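Local atomic coordinates of type III CBASS phage resistance system CD-NTase-associated protein Cap8 (Pseudomonas aeruginosa, PDB entry 6P8P), a protein that is a HORMA-domain protein of a type III CBASS phage resistance system, where it probably regulates a cGAS-like CD-NTase enzyme. Residues A23-L28 / S38-V43. The protein carries 2 engineered substitutions. Residues are numbered along the deposited sequence; the frame is centred on the assembly and turned at random.
Sequences AIVELL and SELRAV
Val-25 and Leu-40 meet where two antiparallel helices, 17-29 and 35-42, pack side by side against the mixed beta-sheet of this HORMA domain. The axes of the two short segments come within 10.3 Å, at 166° between their N-to-C directions, a helical hairpin whose two arms are joined by a brief connection. Along 23-28, Ile-24 turns to the sheet and rests on Ile-72 of strand 69-75; Val-25 is the next residue and the first of this segment to touch the partner helix. Its CA lies 6.6 Å from the CA of Leu-40, and its CG2 reaches the CB of that leucine at 4.0 Å, the two side chains lying alongside and pointing opposite ways. The other methyl, CG1, set anti to the backbone N (chi1 173°), turns to the outer side of the interface and touches CG of Arg-41 at 4.3 Å, where the aliphatic part of the arginine borders the apolar contact. Glu-26 follows on the exposed side. Its carboxylate and the guanidinium of Arg-41 carry opposite charges but stay 5.3 Å apart from OE1 to NH2, too far for a direct bond. Leu-27 returns to the sheet side, against Ile-72 and Phe-9. Three residues on from Val-25, about a turn later, Leu-28 brings CD1 to CD2 of Leu-40 at 4.2 Å, the two side chains set roughly perpendicular. Both also touch Met-102 of strand 101-106, so the leucine pair joins the helices to the sheet, while Trp-21 holds the carbonyl of Leu-40 through NE1. At the solvent-facing edge a bridging water donates to OE1 of Glu-26 at 2.8 Å and accepts from NH2 of Arg-41.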
loop_
_atom_site.group_PDB
_atom_site.type_symbol
_atom_site.label_atom_id
_atom_site.label_comp_id
_atom_site.label_asym_id
_atom_site.label_seq_id
_atom_site.Cartn_x
_atom_site.Cartn_y
_atom_site.Cartn_z
ATOM N N ALA A 23 -14.696 -5.081 0.283
ATOM C CA ALA A 23 -16.084 -5.046 -0.192
ATOM C C ALA A 23 -16.123 -4.922 -1.706
ATOM O O ALA A 23 -16.983 -5.529 -2.364
ATOM C CB ALA A 23 -16.860 -3.897 0.461
ATOM N N ILE A 24 -15.175 -4.150 -2.268
ATOM C CA ILE A 24 -15.071 -3.984 -3.720
ATOM C C ILE A 24 -14.633 -5.278 -4.385
ATOM O O ILE A 24 -15.163 -5.672 -5.429
ATOM C CB ILE A 24 -14.112 -2.823 -4.047
ATOM C CG1 ILE A 24 -14.741 -1.501 -3.592
ATOM C CG2 ILE A 24 -13.774 -2.792 -5.529
ATOM C CD1 ILE A 24 -13.795 -0.311 -3.568
ATOM N N VAL A 25 -13.692 -5.978 -3.783
ATOM C CA VAL A 25 -13.270 -7.254 -4.341
ATOM C C VAL A 25 -14.439 -8.235 -4.380
ATOM O O VAL A 25 -14.627 -8.972 -5.351
ATOM C CB VAL A 25 -12.112 -7.830 -3.519
ATOM C CG1 VAL A 25 -11.787 -9.251 -3.990
ATOM C CG2 VAL A 25 -10.869 -6.924 -3.625
ATOM N N GLU A 26 -15.230 -8.271 -3.322
ATOM C CA GLU A 26 -16.386 -9.170 -3.325
ATOM C C GLU A 26 -17.396 -8.781 -4.410
ATOM O O GLU A 26 -17.931 -9.647 -5.112
ATOM C CB GLU A 26 -17.034 -9.182 -1.943
ATOM C CG GLU A 26 -18.206 -10.171 -1.842
ATOM C CD GLU A 26 -17.809 -11.618 -2.040
ATOM O OE1 GLU A 26 -16.615 -11.948 -1.874
ATOM O OE2 GLU A 26 -18.704 -12.428 -2.373
ATOM N N LEU A 27 -17.649 -7.480 -4.575
ATOM C CA LEU A 27 -18.536 -7.024 -5.635
ATOM C C LEU A 27 -18.071 -7.523 -6.997
ATOM O O LEU A 27 -18.877 -7.985 -7.821
ATOM C CB LEU A 27 -18.590 -5.507 -5.636
ATOM C CG LEU A 27 -19.552 -4.909 -6.661
ATOM C CD1 LEU A 27 -20.967 -4.846 -6.101
ATOM C CD2 LEU A 27 -19.062 -3.534 -7.102
ATOM N N LEU A 28 -16.766 -7.473 -7.239
ATOM C CA LEU A 28 -16.245 -7.762 -8.568
ATOM C C LEU A 28 -15.979 -9.228 -8.832
ATOM O O LEU A 28 -15.908 -9.608 -10.005
ATOM C CB LEU A 28 -14.967 -6.977 -8.804
ATOM C CG LEU A 28 -15.114 -5.469 -8.888
ATOM C CD1 LEU A 28 -13.748 -4.778 -8.949
ATOM C CD2 LEU A 28 -15.958 -5.077 -10.090
ATOM N N SER A 38 -7.473 -13.492 -6.728
ATOM C CA SER A 38 -6.133 -13.513 -6.139
ATOM C C SER A 38 -5.356 -12.260 -6.489
ATOM O O SER A 38 -4.637 -11.712 -5.641
ATOM C CB SER A 38 -5.368 -14.756 -6.606
ATOM O OG SER A 38 -5.922 -15.925 -6.012
ATOM N N GLU A 39 -5.454 -11.802 -7.742
ATOM C CA GLU A 39 -4.722 -10.601 -8.121
ATOM C C GLU A 39 -5.272 -9.367 -7.410
ATOM O O GLU A 39 -4.498 -8.525 -6.943
ATOM C CB GLU A 39 -4.750 -10.378 -9.623
ATOM C CG GLU A 39 -3.735 -11.217 -10.389
ATOM C CD GLU A 39 -3.646 -10.870 -11.874
ATOM O OE1 GLU A 39 -3.802 -9.693 -12.259
ATOM O OE2 GLU A 39 -3.408 -11.795 -12.675
ATOM N N LEU A 40 -6.592 -9.236 -7.339
ATOM C CA LEU A 40 -7.175 -8.105 -6.616
ATOM C C LEU A 40 -6.755 -8.104 -5.149
ATOM O O LEU A 40 -6.435 -7.048 -4.583
ATOM C CB LEU A 40 -8.695 -8.132 -6.739
ATOM C CG LEU A 40 -9.281 -7.425 -7.966
ATOM C CD1 LEU A 40 -8.870 -8.019 -9.245
ATOM C CD2 LEU A 40 -10.826 -7.511 -7.813
ATOM N N ARG A 41 -6.734 -9.275 -4.516
ATOM C CA ARG A 41 -6.309 -9.350 -3.128
ATOM C C ARG A 41 -4.819 -9.081 -3.003
ATOM O O ARG A 41 -4.378 -8.482 -2.018
ATOM C CB ARG A 41 -6.682 -10.714 -2.531
ATOM C CG ARG A 41 -8.169 -10.923 -2.318
ATOM C CD ARG A 41 -8.466 -12.303 -1.719
ATOM N NE ARG A 41 -9.878 -12.461 -1.394
ATOM C CZ ARG A 41 -10.467 -13.627 -1.111
ATOM N NH1 ARG A 41 -9.766 -14.752 -1.121
ATOM N NH2 ARG A 41 -11.763 -13.674 -0.829
ATOM N N ALA A 42 -4.042 -9.423 -4.026
ATOM C CA ALA A 42 -2.591 -9.211 -3.943
ATOM C C ALA A 42 -2.211 -7.723 -3.911
ATOM O O ALA A 42 -1.149 -7.368 -3.376
ATOM C CB ALA A 42 -1.902 -9.898 -5.121
ATOM N N VAL A 43 -3.032 -6.848 -4.494
ATOM C CA VAL A 43 -2.743 -5.421 -4.552
ATOM C C VAL A 43 -3.420 -4.663 -3.410
ATOM O O VAL A 43 -3.518 -3.443 -3.454
ATOM C CB VAL A 43 -3.130 -4.814 -5.907
ATOM C CG1 VAL A 43 -2.410 -5.488 -7.046
ATOM C CG2 VAL A 43 -4.655 -4.870 -6.089
HETATM O O HOH W 1 -13.862 -11.710 -1.788
#